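Long-range contact in endoglucanase (Clostridium thermocellum, PDB 2YIK), which probably hydrolyses internal beta-1,4-glucosidic bonds of cellulose, as a family 9 glycoside hydrolase that carries calcium and zinc ions: residues T216-I228 / S275-L289. Numbering follows the deposited sequence.
Sequences TDIISATAASLAI and SSKWQDDYCWAAAWL. With CA (calcium ion), chain C.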
# COMPACT_ATOMS: atom_id res chain seq x y z
N THR A 216 -11.30 -5.14 -12.32
CA THR A 216 -11.40 -3.72 -12.03
C THR A 216 -10.75 -3.23 -10.75
O THR A 216 -10.08 -2.20 -10.74
CB THR A 216 -12.87 -3.30 -12.01
OG1 THR A 216 -13.55 -3.98 -13.07
CG2 THR A 216 -13.01 -1.79 -12.22
N ASP A 217 -10.92 -3.96 -9.65
CA ASP A 217 -10.33 -3.53 -8.39
C ASP A 217 -8.80 -3.46 -8.45
O ASP A 217 -8.23 -2.42 -8.12
CB ASP A 217 -10.81 -4.42 -7.24
CG ASP A 217 -10.44 -5.88 -7.42
OD1 ASP A 217 -10.38 -6.34 -8.59
OD2 ASP A 217 -10.21 -6.58 -6.40
N ILE A 218 -8.15 -4.53 -8.89
CA ILE A 218 -6.69 -4.53 -8.96
C ILE A 218 -6.15 -3.59 -10.05
O ILE A 218 -5.14 -2.92 -9.84
CB ILE A 218 -6.11 -5.96 -9.22
CG1 ILE A 218 -6.28 -6.84 -7.98
CG2 ILE A 218 -4.63 -5.87 -9.55
CD1 ILE A 218 -7.67 -7.32 -7.79
N ILE A 219 -6.82 -3.55 -11.20
CA ILE A 219 -6.39 -2.67 -12.29
C ILE A 219 -6.40 -1.22 -11.81
O ILE A 219 -5.44 -0.48 -12.00
CB ILE A 219 -7.31 -2.80 -13.55
CG1 ILE A 219 -7.05 -4.12 -14.30
CG2 ILE A 219 -6.98 -1.71 -14.55
CD1 ILE A 219 -6.81 -5.28 -13.42
N SER A 220 -7.50 -0.82 -11.15
CA SER A 220 -7.64 0.53 -10.64
C SER A 220 -6.67 0.83 -9.50
O SER A 220 -6.09 1.92 -9.45
CB SER A 220 -9.07 0.77 -10.16
OG SER A 220 -9.99 0.68 -11.23
N ALA A 221 -6.50 -0.12 -8.59
CA ALA A 221 -5.59 0.08 -7.47
C ALA A 221 -4.20 0.35 -8.02
O ALA A 221 -3.48 1.21 -7.51
CB ALA A 221 -5.57 -1.16 -6.56
N THR A 222 -3.83 -0.38 -9.07
CA THR A 222 -2.52 -0.20 -9.69
C THR A 222 -2.41 1.14 -10.42
O THR A 222 -1.39 1.81 -10.31
CB THR A 222 -2.20 -1.35 -10.68
OG1 THR A 222 -2.31 -2.61 -10.01
CG2 THR A 222 -0.77 -1.20 -11.21
N ALA A 223 -3.45 1.52 -11.16
CA ALA A 223 -3.42 2.79 -11.87
C ALA A 223 -3.25 3.95 -10.89
O ALA A 223 -2.56 4.92 -11.18
CB ALA A 223 -4.70 2.98 -12.70
N ALA A 224 -3.88 3.84 -9.72
CA ALA A 224 -3.79 4.88 -8.71
C ALA A 224 -2.34 5.07 -8.30
O ALA A 224 -1.84 6.19 -8.28
CB ALA A 224 -4.65 4.53 -7.49
N SER A 225 -1.67 3.97 -7.97
CA SER A 225 -0.27 4.00 -7.57
C SER A 225 0.62 4.69 -8.60
O SER A 225 1.48 5.50 -8.25
CB SER A 225 0.25 2.57 -7.35
OG SER A 225 1.60 2.60 -6.92
N LEU A 226 0.41 4.36 -9.87
CA LEU A 226 1.18 4.95 -10.95
C LEU A 226 0.89 6.44 -11.11
O LEU A 226 1.78 7.22 -11.44
CB LEU A 226 0.92 4.20 -12.26
CG LEU A 226 1.57 2.82 -12.26
CD1 LEU A 226 0.97 1.93 -13.33
CD2 LEU A 226 3.07 3.00 -12.47
N ALA A 227 -0.36 6.84 -10.88
CA ALA A 227 -0.73 8.25 -10.97
C ALA A 227 -0.03 8.99 -9.82
O ALA A 227 0.43 10.11 -9.99
CB ALA A 227 -2.24 8.42 -10.87
N ILE A 228 0.03 8.35 -8.66
CA ILE A 228 0.70 8.93 -7.50
C ILE A 228 2.21 9.03 -7.80
O ILE A 228 2.86 9.99 -7.40
CB ILE A 228 0.47 8.06 -6.24
CG1 ILE A 228 -1.01 8.16 -5.83
CG2 ILE A 228 1.39 8.51 -5.10
CD1 ILE A 228 -1.43 7.17 -4.79
N SER A 275 -11.48 -9.70 -2.12
CA SER A 275 -11.87 -8.32 -2.42
C SER A 275 -13.36 -8.05 -2.34
O SER A 275 -14.15 -8.73 -3.00
CB SER A 275 -11.35 -7.95 -3.82
OG SER A 275 -11.66 -6.60 -4.15
N SER A 276 -13.74 -7.05 -1.56
CA SER A 276 -15.15 -6.68 -1.41
C SER A 276 -15.72 -5.96 -2.63
O SER A 276 -16.79 -6.30 -3.11
CB SER A 276 -15.34 -5.80 -0.18
OG SER A 276 -14.93 -6.48 0.98
N LYS A 277 -15.00 -4.95 -3.12
CA LYS A 277 -15.50 -4.22 -4.28
C LYS A 277 -14.43 -3.51 -5.10
O LYS A 277 -13.29 -3.41 -4.69
CB LYS A 277 -16.55 -3.20 -3.86
CG LYS A 277 -16.00 -2.06 -3.04
CD LYS A 277 -15.73 -2.51 -1.61
CE LYS A 277 -14.59 -1.73 -0.96
NZ LYS A 277 -15.05 -0.69 0.02
N TRP A 278 -14.85 -3.01 -6.25
CA TRP A 278 -13.95 -2.31 -7.15
C TRP A 278 -14.20 -0.81 -7.20
O TRP A 278 -13.32 -0.05 -7.60
CB TRP A 278 -14.09 -2.87 -8.57
CG TRP A 278 -15.48 -2.73 -9.14
CD1 TRP A 278 -16.48 -3.66 -9.12
CD2 TRP A 278 -16.01 -1.58 -9.82
NE1 TRP A 278 -17.60 -3.17 -9.75
CE2 TRP A 278 -17.34 -1.90 -10.19
CE3 TRP A 278 -15.50 -0.32 -10.16
CZ2 TRP A 278 -18.17 -0.99 -10.87
CZ3 TRP A 278 -16.33 0.58 -10.85
CH2 TRP A 278 -17.65 0.23 -11.20
N GLN A 279 -15.39 -0.38 -6.80
CA GLN A 279 -15.73 1.04 -6.87
C GLN A 279 -14.83 2.00 -6.10
O GLN A 279 -14.57 3.11 -6.58
CB GLN A 279 -17.20 1.27 -6.48
CG GLN A 279 -18.18 0.67 -7.49
CD GLN A 279 -18.60 -0.74 -7.15
OE1 GLN A 279 -17.84 -1.51 -6.55
NE2 GLN A 279 -19.82 -1.10 -7.53
N ASP A 280 -14.34 1.60 -4.94
CA ASP A 280 -13.46 2.47 -4.17
C ASP A 280 -12.10 2.61 -4.87
O ASP A 280 -11.58 3.72 -4.97
CB ASP A 280 -13.27 1.94 -2.75
CG ASP A 280 -12.79 0.52 -2.73
OD1 ASP A 280 -13.38 -0.30 -3.47
OD2 ASP A 280 -11.85 0.22 -1.98
N ASP A 281 -11.54 1.51 -5.35
CA ASP A 281 -10.25 1.56 -6.04
C ASP A 281 -10.38 2.38 -7.33
O ASP A 281 -9.48 3.13 -7.70
CB ASP A 281 -9.77 0.16 -6.42
CG ASP A 281 -9.75 -0.80 -5.25
OD1 ASP A 281 -8.90 -0.66 -4.35
OD2 ASP A 281 -10.60 -1.70 -5.24
N TYR A 282 -11.51 2.20 -8.02
CA TYR A 282 -11.79 2.90 -9.26
C TYR A 282 -11.81 4.41 -8.99
O TYR A 282 -11.16 5.18 -9.70
CB TYR A 282 -13.13 2.44 -9.83
CG TYR A 282 -13.43 2.91 -11.24
CD1 TYR A 282 -12.86 2.28 -12.35
CD2 TYR A 282 -14.27 4.00 -11.46
CE1 TYR A 282 -13.12 2.73 -13.64
CE2 TYR A 282 -14.54 4.46 -12.75
CZ TYR A 282 -13.96 3.82 -13.84
OH TYR A 282 -14.21 4.29 -15.10
N CYS A 283 -12.55 4.82 -7.96
CA CYS A 283 -12.65 6.23 -7.60
C CYS A 283 -11.32 6.81 -7.11
O CYS A 283 -10.99 7.96 -7.39
CB CYS A 283 -13.74 6.44 -6.55
SG CYS A 283 -15.41 6.15 -7.20
N TRP A 284 -10.57 5.99 -6.38
CA TRP A 284 -9.25 6.34 -5.85
C TRP A 284 -8.31 6.67 -7.03
O TRP A 284 -7.65 7.70 -7.02
CB TRP A 284 -8.75 5.13 -5.03
CG TRP A 284 -7.31 5.08 -4.55
CD1 TRP A 284 -6.41 4.09 -4.83
CD2 TRP A 284 -6.69 5.90 -3.55
NE1 TRP A 284 -5.29 4.23 -4.06
CE2 TRP A 284 -5.43 5.33 -3.26
CE3 TRP A 284 -7.08 7.05 -2.85
CZ2 TRP A 284 -4.54 5.87 -2.32
CZ3 TRP A 284 -6.20 7.59 -1.90
CH2 TRP A 284 -4.95 6.99 -1.64
N ALA A 285 -8.29 5.81 -8.04
CA ALA A 285 -7.46 6.03 -9.22
C ALA A 285 -7.94 7.28 -9.98
O ALA A 285 -7.14 8.12 -10.38
CB ALA A 285 -7.52 4.82 -10.14
N ALA A 286 -9.26 7.39 -10.15
CA ALA A 286 -9.85 8.52 -10.86
C ALA A 286 -9.50 9.84 -10.19
O ALA A 286 -9.14 10.81 -10.87
CB ALA A 286 -11.38 8.35 -10.93
N ALA A 287 -9.60 9.89 -8.87
CA ALA A 287 -9.29 11.11 -8.13
C ALA A 287 -7.83 11.50 -8.34
O ALA A 287 -7.53 12.67 -8.58
CB ALA A 287 -9.56 10.92 -6.64
N TRP A 288 -6.93 10.53 -8.24
CA TRP A 288 -5.51 10.81 -8.43
C TRP A 288 -5.20 11.22 -9.86
O TRP A 288 -4.33 12.06 -10.09
CB TRP A 288 -4.66 9.59 -8.06
CG TRP A 288 -4.44 9.46 -6.58
CD1 TRP A 288 -5.06 8.59 -5.73
CD2 TRP A 288 -3.55 10.25 -5.78
NE1 TRP A 288 -4.60 8.78 -4.45
CE2 TRP A 288 -3.68 9.79 -4.45
CE3 TRP A 288 -2.65 11.28 -6.06
CZ2 TRP A 288 -2.94 10.34 -3.40
CZ3 TRP A 288 -1.91 11.83 -5.01
CH2 TRP A 288 -2.06 11.36 -3.70
N LEU A 289 -5.90 10.62 -10.82
CA LEU A 289 -5.69 10.97 -12.21
C LEU A 289 -6.18 12.38 -12.51
O LEU A 289 -5.63 13.06 -13.38
CB LEU A 289 -6.37 9.95 -13.13
CG LEU A 289 -5.55 8.67 -13.30
CD1 LEU A 289 -6.40 7.56 -13.88
CD2 LEU A 289 -4.34 8.95 -14.20
CA CA C . -11.82 -2.29 -3.03
O HOH W 1 -4.03 1.54 -4.70
O HOH W 2 -11.66 -4.78 -2.36
O HOH W 3 -9.42 -2.00 -2.09
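Ala224 and Ala285 meet at the centre of a close, nearly parallel packing of two buried helices, 216-228 and 279-289, whose axes approach to 7.7 Å and cross at 24°. Small residues suit this seam: the CA atoms of Ala224 and Ala285 are 3.9 Å apart, and the CB of Ala285 rests 3.3 Å from the backbone O of Ser220. Ser220 OG, turned beside its own N (chi1 -63°), donates to Thr216 O, which gives the hydroxyl an acceptor while it lies at the edge of the Tyr282 ring. Parallel neighbours one helix apart in sequence, with 238-257 between them, are what the (alpha/alpha)6 barrel of family 9 enzymes gives within one ring of helices; inner-outer pairs run antiparallel. In the middle Trp284 packs against Ala224, and a water joins its NE1 to Ala221 O. Near the C-terminal ends Ile228 lays CG1 over the face of Trp288, 3.4 Å from the centroid of its six-membered ring, a CH-pi contact. At the other end Ser275 OG donates to Asp217 OD2 (2.7 Å), from the anti side and 34° out of the carboxylate plane. The same hydroxyl accepts from a water on the calcium ion, which Lys277 O, both carboxylate oxygens of Asp280 and Asp281 OD2 also bind.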